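Local coordinates for protein Two-component system response regulator (Bacteroides fragilis, PDB 2QR3) that probably takes up a phosphoryl signal through this N-terminal receiver domain to control transcription, likely with ATP- and DNA-binding parts elsewhere in the protein, at residues Glu66-Phe69 against Trp70-Glu73; Val37-Ser40 against Thr41-Glu45; Val51-Asp54 against Met55-Ser59. All coordinates share one frame; numbering follows the deposited sequence.

Contact 1 (Glu66-Phe69 against Trp70-Glu73)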
ATOM      1  N   GLU A  66      11.958   4.494   6.484  1.00 36.64           N
ATOM      2  CA  GLU A  66      10.604   4.024   6.686  1.00 35.13           C
ATOM      3  C   GLU A  66       9.826   3.978   5.374  1.00 32.73           C
ATOM      4  O   GLU A  66      10.332   3.502   4.361  1.00 30.75           O
ATOM      5  CB  GLU A  66       9.905   4.862   7.767  1.00 35.45           C
ATOM      6  CG  GLU A  66      10.436   4.595   9.183  1.00 36.86           C
ATOM      7  CD  GLU A  66       9.900   5.553  10.228  1.00 37.80           C
ATOM      8  OE1 GLU A  66       8.758   6.057  10.076  1.00 42.40           O
ATOM      9  OE2 GLU A  66      10.623   5.790  11.227  1.00 41.92           O
ATOM     10  N   GLY A  67       8.590   4.456   5.408  1.00 31.36           N
ATOM     11  CA  GLY A  67       7.719   4.407   4.236  1.00 29.12           C
ATOM     12  C   GLY A  67       8.294   5.050   2.997  1.00 27.78           C
ATOM     13  O   GLY A  67       8.165   4.495   1.898  1.00 27.99           O
ATOM     14  N   LEU A  68       8.918   6.223   3.151  1.00 26.50           N
ATOM     15  CA  LEU A  68       9.429   6.932   1.967  1.00 25.13           C
ATOM     16  C   LEU A  68      10.557   6.156   1.294  1.00 24.45           C
ATOM     17  O   LEU A  68      10.634   6.058   0.074  1.00 22.33           O
ATOM     18  CB  LEU A  68       9.855   8.353   2.323  1.00 25.18           C
ATOM     19  CG  LEU A  68       8.679   9.221   2.780  1.00 25.43           C
ATOM     20  CD1 LEU A  68       9.205  10.524   3.360  1.00 25.26           C
ATOM     21  CD2 LEU A  68       7.738   9.463   1.576  1.00 23.26           C
ATOM     22  N   PHE A  69      11.429   5.584   2.116  1.00 24.62           N
ATOM     23  CA  PHE A  69      12.475   4.701   1.606  1.00 24.97           C
ATOM     24  C   PHE A  69      11.906   3.543   0.785  1.00 24.52           C
ATOM     25  O   PHE A  69      12.339   3.280  -0.349  1.00 23.64           O
ATOM     26  CB  PHE A  69      13.301   4.160   2.773  1.00 26.60           C
ATOM     27  CG  PHE A  69      14.248   3.083   2.364  1.00 29.24           C
ATOM     28  CD1 PHE A  69      15.505   3.402   1.857  1.00 32.22           C
ATOM     29  CD2 PHE A  69      13.867   1.756   2.435  1.00 30.24           C
ATOM     30  CE1 PHE A  69      16.383   2.399   1.451  1.00 33.14           C
ATOM     31  CE2 PHE A  69      14.725   0.747   2.019  1.00 32.76           C
ATOM     32  CZ  PHE A  69      15.989   1.076   1.527  1.00 31.05           C
ATOM     33  N   TRP A  70      10.912   2.854   1.346  1.00 24.33           N
ATOM     34  CA  TRP A  70      10.296   1.708   0.656  1.00 23.90           C
ATOM     35  C   TRP A  70       9.516   2.110  -0.587  1.00 23.02           C
ATOM     36  O   TRP A  70       9.497   1.398  -1.590  1.00 21.88           O
ATOM     37  CB  TRP A  70       9.441   0.893   1.648  1.00 25.90           C
ATOM     38  CG  TRP A  70      10.316   0.203   2.638  1.00 27.52           C
ATOM     39  CD1 TRP A  70      10.470   0.504   3.978  1.00 29.20           C
ATOM     40  CD2 TRP A  70      11.225  -0.864   2.360  1.00 28.47           C
ATOM     41  NE1 TRP A  70      11.395  -0.353   4.550  1.00 30.85           N
ATOM     42  CE2 TRP A  70      11.876  -1.193   3.575  1.00 30.36           C
ATOM     43  CE3 TRP A  70      11.530  -1.597   1.211  1.00 29.15           C
ATOM     44  CZ2 TRP A  70      12.827  -2.215   3.661  1.00 30.78           C
ATOM     45  CZ3 TRP A  70      12.474  -2.607   1.296  1.00 30.15           C
ATOM     46  CH2 TRP A  70      13.119  -2.902   2.507  1.00 28.90           C
ATOM     47  N   LEU A  71       8.875   3.274  -0.539  1.00 21.41           N
ATOM     48  CA  LEU A  71       8.197   3.784  -1.736  1.00 20.58           C
ATOM     49  C   LEU A  71       9.216   3.904  -2.852  1.00 20.96           C
ATOM     50  O   LEU A  71       8.979   3.516  -4.004  1.00 20.14           O
ATOM     51  CB  LEU A  71       7.579   5.175  -1.439  1.00 20.26           C
ATOM     52  CG  LEU A  71       7.214   6.080  -2.619  1.00 21.57           C
ATOM     53  CD1 LEU A  71       6.010   5.516  -3.405  1.00 20.76           C
ATOM     54  CD2 LEU A  71       6.870   7.466  -2.029  1.00 20.32           C
ATOM     55  N   HIS A  72      10.375   4.444  -2.508  1.00 20.50           N
ATOM     56  CA  HIS A  72      11.369   4.735  -3.517  1.00 22.24           C
ATOM     57  C   HIS A  72      11.906   3.446  -4.124  1.00 21.62           C
ATOM     58  O   HIS A  72      12.124   3.353  -5.324  1.00 21.55           O
ATOM     59  CB  HIS A  72      12.494   5.554  -2.899  1.00 22.98           C
ATOM     60  CG  HIS A  72      13.412   6.144  -3.914  1.00 29.43           C
ATOM     61  ND1 HIS A  72      13.045   7.209  -4.709  1.00 34.69           N
ATOM     62  CD2 HIS A  72      14.678   5.821  -4.268  1.00 32.80           C
ATOM     63  CE1 HIS A  72      14.051   7.516  -5.514  1.00 37.67           C
ATOM     64  NE2 HIS A  72      15.051   6.683  -5.272  1.00 36.23           N
ATOM     65  N   GLU A  73      12.125   2.461  -3.270  1.00 22.48           N
ATOM     66  CA  GLU A  73      12.744   1.212  -3.720  1.00 23.39           C
ATOM     67  C   GLU A  73      11.778   0.435  -4.579  1.00 23.29           C
ATOM     68  O   GLU A  73      12.152  -0.114  -5.604  1.00 25.03           O
ATOM     69  CB  GLU A  73      13.229   0.395  -2.527  1.00 23.17           C
ATOM     70  CG  GLU A  73      14.413   1.056  -1.813  1.00 26.16           C
ATOM     71  CD  GLU A  73      15.586   1.351  -2.771  1.00 29.05           C
ATOM     72  OE1 GLU A  73      15.864   0.512  -3.662  1.00 30.20           O
ATOM     73  OE2 GLU A  73      16.180   2.438  -2.634  1.00 28.02           O
TER
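At 2.8 Å, L71 N to G67 O is the shortest of four backbone bonds, each from residue i+4 to residue i, that join E66-F69 to W70-E73 as the first turns of helix 67-77. The first bond of the series, W70 N to E66 O, is the straightest, with an N-H...O angle of 166°. E66 stands at the N-cap, and its carbonyl oxygen is also met by the indole, whose CD1 lies 3.0 Å from E66 O. This is possible because W70 CG sits beside its own backbone N (chi1 -69°), which folds the ring back toward the helix start.

The rings of F69 and W70 form a T-shaped pair: their planes stand at 88°, with the phenyl edge directed at the indole face. The centroid of the phenyl ring is 5.0 Å from that of the five-membered indole ring, and F69 CD2 is 3.6 Å above the centre of the W70 plane. One face of the phenyl ring is taken by the methylene of E73, a CH-pi contact with E73 CG 4.0 Å from the F69 centroid and displaced toward the rim. The bend at chi2 keeps the E73 carboxylate near that ring, while OE2 makes a salt bridge with R76. The polar ends at the helix start are held from outside, W70 NE1 by T58 and E66 OE1 by N56.

L68 and L71 approach more loosely, with 4.2 Å between L68 CD2 and L71 CD2, on another side of the helix. L68 packs on M55 and E101, and L71 on A103, beside the connection between helix 92-100 and strand 105-109; helix 67-77 itself is the crossover between parallel strands 48-54 and 83-88 of the CheY-like receiver fold.

Contact 2 (Val37-Ser40 against Thr41-Glu45)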
ATOM      1  N   VAL A  37      11.843  -9.050   3.012  1.00 20.98           N
ATOM      2  CA  VAL A  37      12.196 -10.198   2.179  1.00 21.34           C
ATOM      3  C   VAL A  37      10.953 -10.768   1.462  1.00 21.58           C
ATOM      4  O   VAL A  37      10.991 -10.992   0.247  1.00 21.20           O
ATOM      5  CB  VAL A  37      13.004 -11.255   2.979  1.00 22.17           C
ATOM      6  CG1 VAL A  37      13.357 -12.478   2.090  1.00 23.52           C
ATOM      7  CG2 VAL A  37      14.292 -10.599   3.511  1.00 22.29           C
ATOM      8  N   SER A  38       9.871 -10.996   2.209  1.00 21.39           N
ATOM      9  CA  SER A  38       8.582 -11.390   1.627  1.00 22.30           C
ATOM     10  C   SER A  38       8.111 -10.405   0.568  1.00 20.55           C
ATOM     11  O   SER A  38       7.623 -10.826  -0.475  1.00 21.14           O
ATOM     12  CB  SER A  38       7.483 -11.519   2.698  1.00 22.48           C
ATOM     13  OG  SER A  38       7.756 -12.614   3.565  1.00 27.89           O
ATOM     14  N   LEU A  39       8.222  -9.113   0.853  1.00 20.51           N
ATOM     15  CA  LEU A  39       7.812  -8.083  -0.119  1.00 20.33           C
ATOM     16  C   LEU A  39       8.538  -8.283  -1.481  1.00 19.51           C
ATOM     17  O   LEU A  39       7.916  -8.245  -2.526  1.00 18.32           O
ATOM     18  CB  LEU A  39       8.112  -6.676   0.434  1.00 20.34           C
ATOM     19  CG  LEU A  39       7.657  -5.466  -0.422  1.00 19.80           C
ATOM     20  CD1 LEU A  39       6.205  -5.555  -0.867  1.00 19.72           C
ATOM     21  CD2 LEU A  39       7.909  -4.130   0.304  1.00 21.19           C
ATOM     22  N   SER A  40       9.862  -8.459  -1.464  1.00 19.87           N
ATOM     23  CA  SER A  40      10.593  -8.657  -2.727  1.00 20.85           C
ATOM     24  C   SER A  40      10.040  -9.853  -3.567  1.00 20.86           C
ATOM     25  O   SER A  40       9.834  -9.754  -4.797  1.00 21.01           O
ATOM     26  CB  SER A  40      12.087  -8.775  -2.420  1.00 21.60           C
ATOM     27  OG  SER A  40      12.365 -10.028  -1.824  1.00 24.85           O
ATOM     28  N   THR A  41       9.729 -10.956  -2.896  1.00 21.65           N
ATOM     29  CA  THR A  41       9.215 -12.154  -3.595  1.00 22.43           C
ATOM     30  C   THR A  41       7.854 -11.872  -4.237  1.00 22.58           C
ATOM     31  O   THR A  41       7.669 -12.055  -5.443  1.00 21.68           O
ATOM     32  CB  THR A  41       9.106 -13.352  -2.639  1.00 23.37           C
ATOM     33  OG1 THR A  41      10.358 -13.539  -1.986  1.00 24.24           O
ATOM     34  CG2 THR A  41       8.680 -14.639  -3.393  1.00 24.65           C
ATOM     35  N   VAL A  42       6.918 -11.361  -3.446  1.00 22.39           N
ATOM     36  CA  VAL A  42       5.573 -11.136  -3.955  1.00 22.15           C
ATOM     37  C   VAL A  42       5.513 -10.098  -5.065  1.00 22.32           C
ATOM     38  O   VAL A  42       4.739 -10.260  -5.998  1.00 23.69           O
ATOM     39  CB  VAL A  42       4.526 -10.870  -2.801  1.00 22.42           C
ATOM     40  CG1 VAL A  42       4.625 -12.001  -1.732  1.00 23.33           C
ATOM     41  CG2 VAL A  42       4.755  -9.564  -2.161  1.00 25.71           C
ATOM     42  N   LEU A  43       6.320  -9.030  -4.986  1.00 21.44           N
ATOM     43  CA  LEU A  43       6.353  -8.033  -6.057  1.00 21.64           C
ATOM     44  C   LEU A  43       6.757  -8.641  -7.402  1.00 23.05           C
ATOM     45  O   LEU A  43       6.255  -8.230  -8.456  1.00 21.13           O
ATOM     46  CB  LEU A  43       7.307  -6.873  -5.722  1.00 22.54           C
ATOM     47  CG  LEU A  43       6.917  -5.982  -4.558  1.00 21.53           C
ATOM     48  CD1 LEU A  43       8.035  -4.960  -4.273  1.00 19.63           C
ATOM     49  CD2 LEU A  43       5.588  -5.278  -4.829  1.00 23.85           C
ATOM     50  N   ARG A  44       7.668  -9.605  -7.349  1.00 23.46           N
ATOM     51  CA  ARG A  44       8.195 -10.249  -8.555  1.00 25.17           C
ATOM     52  C   ARG A  44       7.197 -11.241  -9.140  1.00 25.60           C
ATOM     53  O   ARG A  44       6.992 -11.290 -10.361  1.00 25.72           O
ATOM     54  CB  ARG A  44       9.484 -11.022  -8.257  1.00 24.92           C
ATOM     55  CG  ARG A  44      10.177 -11.513  -9.572  1.00 25.89           C
ATOM     56  CD  ARG A  44      11.484 -12.279  -9.368  1.00 26.91           C
ATOM     57  NE  ARG A  44      12.399 -11.487  -8.565  1.00 28.30           N
ATOM     58  CZ  ARG A  44      12.585 -11.717  -7.277  1.00 27.36           C
ATOM     59  NH1 ARG A  44      11.962 -12.751  -6.724  1.00 25.73           N
ATOM     60  NH2 ARG A  44      13.398 -10.932  -6.577  1.00 26.65           N
ATOM     61  N   GLU A  45       6.598 -12.026  -8.260  1.00 25.68           N
ATOM     62  CA  GLU A  45       5.823 -13.192  -8.666  1.00 26.46           C
ATOM     63  C   GLU A  45       4.333 -12.989  -8.789  1.00 26.55           C
ATOM     64  O   GLU A  45       3.667 -13.762  -9.504  1.00 26.06           O
ATOM     65  CB  GLU A  45       6.039 -14.295  -7.661  1.00 26.78           C
ATOM     66  CG  GLU A  45       7.468 -14.805  -7.609  1.00 31.25           C
ATOM     67  CD  GLU A  45       7.602 -16.008  -6.708  1.00 35.74           C
ATOM     68  OE1 GLU A  45       6.596 -16.403  -6.059  1.00 35.87           O
ATOM     69  OE2 GLU A  45       8.722 -16.557  -6.636  1.00 37.61           O
TER
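V37 O draws in donors from S40 and T41. S40 OG reaches it at 2.7 Å, while T41 N and T41 OG1 both lie 3.4 Å from V37 O and make weak bonds. The serine hydroxyl gets there because OG stands between its own backbone N and carbonyl carbon (chi1 73°), turned back against the preceding turn. Further along, V42 N to S38 O is almost straight, with an N-H...O angle of 175°, and L43 N to L39 O measures 3.0 Å. The bond from R44 N to S40 O is weak, but E45 N to T41 O follows as an ordinary helical bond.

These bonds run through almost the whole of helix 36-45, which in the CheY-like receiver fold links strand 29-33 to strand 48-54 and is amphipathic. On its inner side L39 and L43 meet one turn apart, with L39 CD1 3.8 Å from L43 CG. L43 CG also presses on the carbonyl, 3.2 Å from L39 O. V42 joins through CG2, 3.4 Å from L39 O.

R44 lies on the exposed side, its chain bent at chi3 so that the guanidinium doubles back, one face toward the helix. S40 O is 3.9 Å above the R44 guanidinium plane, offset toward its rim. Inward, L39 and V42 rest on I7 and L33 of strands 5-9 and 29-33, and L43 touches I7, Y78 and L81.

Contact 3 (Val51-Asp54 against Met55-Ser59)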
ATOM      1  N   VAL A  51      -0.054  -1.435  -4.236  1.00 14.81           N
ATOM      2  CA  VAL A  51       0.528  -1.789  -2.945  1.00 14.25           C
ATOM      3  C   VAL A  51       0.010  -0.745  -1.972  1.00 13.85           C
ATOM      4  O   VAL A  51       0.070   0.465  -2.269  1.00 15.45           O
ATOM      5  CB  VAL A  51       2.080  -1.714  -2.960  1.00 14.26           C
ATOM      6  CG1 VAL A  51       2.668  -2.060  -1.559  1.00 14.48           C
ATOM      7  CG2 VAL A  51       2.664  -2.705  -3.984  1.00 15.17           C
ATOM      8  N   LEU A  52      -0.497  -1.185  -0.823  1.00 13.16           N
ATOM      9  CA  LEU A  52      -0.826  -0.261   0.284  1.00 14.08           C
ATOM     10  C   LEU A  52       0.327  -0.361   1.280  1.00 13.97           C
ATOM     11  O   LEU A  52       0.564  -1.445   1.861  1.00 13.92           O
ATOM     12  CB  LEU A  52      -2.156  -0.661   0.971  1.00 14.15           C
ATOM     13  CG  LEU A  52      -2.594   0.238   2.159  1.00 13.42           C
ATOM     14  CD1 LEU A  52      -2.756   1.712   1.690  1.00 12.03           C
ATOM     15  CD2 LEU A  52      -3.921  -0.302   2.734  1.00 15.69           C
ATOM     16  N   LEU A  53       1.053   0.743   1.450  1.00 14.12           N
ATOM     17  CA  LEU A  53       2.315   0.766   2.204  1.00 15.18           C
ATOM     18  C   LEU A  53       2.264   1.642   3.477  1.00 15.59           C
ATOM     19  O   LEU A  53       2.098   2.878   3.416  1.00 15.37           O
ATOM     20  CB  LEU A  53       3.476   1.242   1.309  1.00 14.81           C
ATOM     21  CG  LEU A  53       4.878   1.406   1.929  1.00 14.26           C
ATOM     22  CD1 LEU A  53       5.449   0.048   2.382  1.00 16.80           C
ATOM     23  CD2 LEU A  53       5.794   2.087   0.883  1.00 16.35           C
ATOM     24  N   ASP A  54       2.492   0.988   4.620  1.00 15.94           N
ATOM     25  CA  ASP A  54       2.611   1.627   5.943  1.00 17.75           C
ATOM     26  C   ASP A  54       3.710   2.699   5.916  1.00 17.59           C
ATOM     27  O   ASP A  54       4.850   2.428   5.569  1.00 16.77           O
ATOM     28  CB  ASP A  54       2.950   0.490   6.951  1.00 17.33           C
ATOM     29  CG  ASP A  54       3.172   0.946   8.407  1.00 23.50           C
ATOM     30  OD1 ASP A  54       3.043   2.138   8.779  1.00 22.64           O
ATOM     31  OD2 ASP A  54       3.487   0.014   9.198  1.00 24.83           O
ATOM     32  N   MET A  55       3.341   3.917   6.309  1.00 19.03           N
ATOM     33  CA  MET A  55       4.236   5.067   6.319  1.00 22.38           C
ATOM     34  C   MET A  55       5.430   4.762   7.228  1.00 24.08           C
ATOM     35  O   MET A  55       6.532   5.303   7.037  1.00 25.23           O
ATOM     36  CB  MET A  55       3.432   6.250   6.862  1.00 21.60           C
ATOM     37  CG  MET A  55       3.848   7.670   6.566  1.00 25.75           C
ATOM     38  SD  MET A  55       3.904   8.248   4.829  1.00 23.31           S
ATOM     39  CE  MET A  55       5.681   8.054   4.892  1.00 18.98           C
ATOM     40  N   ASN A  56       5.209   3.901   8.215  1.00 24.04           N
ATOM     41  CA  ASN A  56       6.224   3.607   9.229  1.00 26.38           C
ATOM     42  C   ASN A  56       6.812   2.217   9.075  1.00 26.46           C
ATOM     43  O   ASN A  56       7.431   1.681  10.007  1.00 27.74           O
ATOM     44  CB  ASN A  56       5.617   3.745  10.626  1.00 26.68           C
ATOM     45  CG  ASN A  56       5.045   5.123  10.887  1.00 29.01           C
ATOM     46  OD1 ASN A  56       3.888   5.249  11.312  1.00 34.99           O
ATOM     47  ND2 ASN A  56       5.830   6.157  10.636  1.00 31.78           N
ATOM     48  N   PHE A  57       6.611   1.613   7.911  1.00 26.17           N
ATOM     49  CA  PHE A  57       7.097   0.258   7.672  1.00 27.10           C
ATOM     50  C   PHE A  57       8.562   0.124   8.109  1.00 29.07           C
ATOM     51  O   PHE A  57       9.416   0.902   7.669  1.00 28.93           O
ATOM     52  CB  PHE A  57       6.930  -0.132   6.187  1.00 26.65           C
ATOM     53  CG  PHE A  57       7.322  -1.551   5.891  1.00 26.09           C
ATOM     54  CD1 PHE A  57       6.880  -2.589   6.702  1.00 27.01           C
ATOM     55  CD2 PHE A  57       8.132  -1.846   4.816  1.00 25.91           C
ATOM     56  CE1 PHE A  57       7.252  -3.906   6.435  1.00 26.00           C
ATOM     57  CE2 PHE A  57       8.508  -3.158   4.540  1.00 27.67           C
ATOM     58  CZ  PHE A  57       8.067  -4.178   5.350  1.00 28.31           C
ATOM     59  N   THR A  58       8.840  -0.872   8.955  1.00 30.74           N
ATOM     60  CA  THR A  58      10.203  -1.146   9.510  1.00 32.19           C
ATOM     61  C   THR A  58      10.761  -0.056  10.442  1.00 33.86           C
ATOM     62  O   THR A  58      11.982   0.065  10.590  1.00 34.33           O
ATOM     63  CB  THR A  58      11.294  -1.494   8.421  1.00 32.16           C
ATOM     64  OG1 THR A  58      11.628  -0.319   7.660  1.00 30.32           O
ATOM     65  CG2 THR A  58      10.825  -2.608   7.490  1.00 30.90           C
ATOM     66  N   SER A  59       9.882   0.705  11.091  1.00 35.16           N
ATOM     67  CA  SER A  59      10.311   1.821  11.952  1.00 36.63           C
ATOM     68  C   SER A  59      11.016   1.310  13.211  1.00 37.45           C
ATOM     69  O   SER A  59      10.580   0.310  13.802  1.00 38.59           O
ATOM     70  CB  SER A  59       9.111   2.651  12.371  1.00 37.01           C
ATOM     71  OG  SER A  59       8.186   1.844  13.099  1.00 38.51           O
TER
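L53 CD1 meets the F57 ring obliquely, 4.1 Å from F57 CD2, the two side chains crossing at about a right angle. T58 CG2 sits over the centre of one ring face, 3.6 Å above the F57 plane, and W70 meets the same ring. The second flat group is the D54 carboxylate. N56 N donates to D54 OD1 at 2.8 Å, coming from above the carboxylate plane, 61° out of it. With CG anti to the backbone N (chi1 178°), D54 carries its carboxylate forward over the turn, where OD1 can take this amide and close an Asx turn.

A type I beta turn from D54 to F57 overlaps it, closed by F57 N to D54 O at 3.0 Å. Its donor lies well above the carbonyl plane, and the C=O...N angle is only 112°. D54 therefore receives two successive amides, one on its side chain and one on its backbone.

The site is the C-terminal end of the central strand 48-54 of the receiver fold, where response regulators carry the phosphoacceptor aspartate. D54 is the predicted acceptor and is unmodified here. Its other oxygen, OD2, accepts a bond from D11 N and lies close to D10 OD1, consistent with the acidic cluster that binds magnesium in relatives.

A type II turn from N56 to S59 follows, its closing bond from S59 N to N56 O being weak. On the strand side of the turn F57 CB lies 4.1 Å from L53 CD1 in apolar contact, and L53 and F57 both rest on V9, while M55 turns to T87 of strand 83-88.

How the contacts relate
From the N terminus, contact 2 comes first on helix 36-45, contact 3 follows at the end of strand 48-54, and contact 1 opens helix 67-77. They lie in series, none enclosing or crossing another, and each closes a local turn. Contact 2 meets contact 3 through L43 CD2, 4.0 Å from V51 CG2, where the helix rests on the strand. Contacts 3 and 1 are joined more firmly: G67 N lies 2.8 Å from M55 O, a probable hydrogen bond, although residues 60-64 between them are not modelled. Contacts 1 and 2 do not touch, their nearest atoms being about 5 Å apart, so strand 48-54 and its loop relate the two helices.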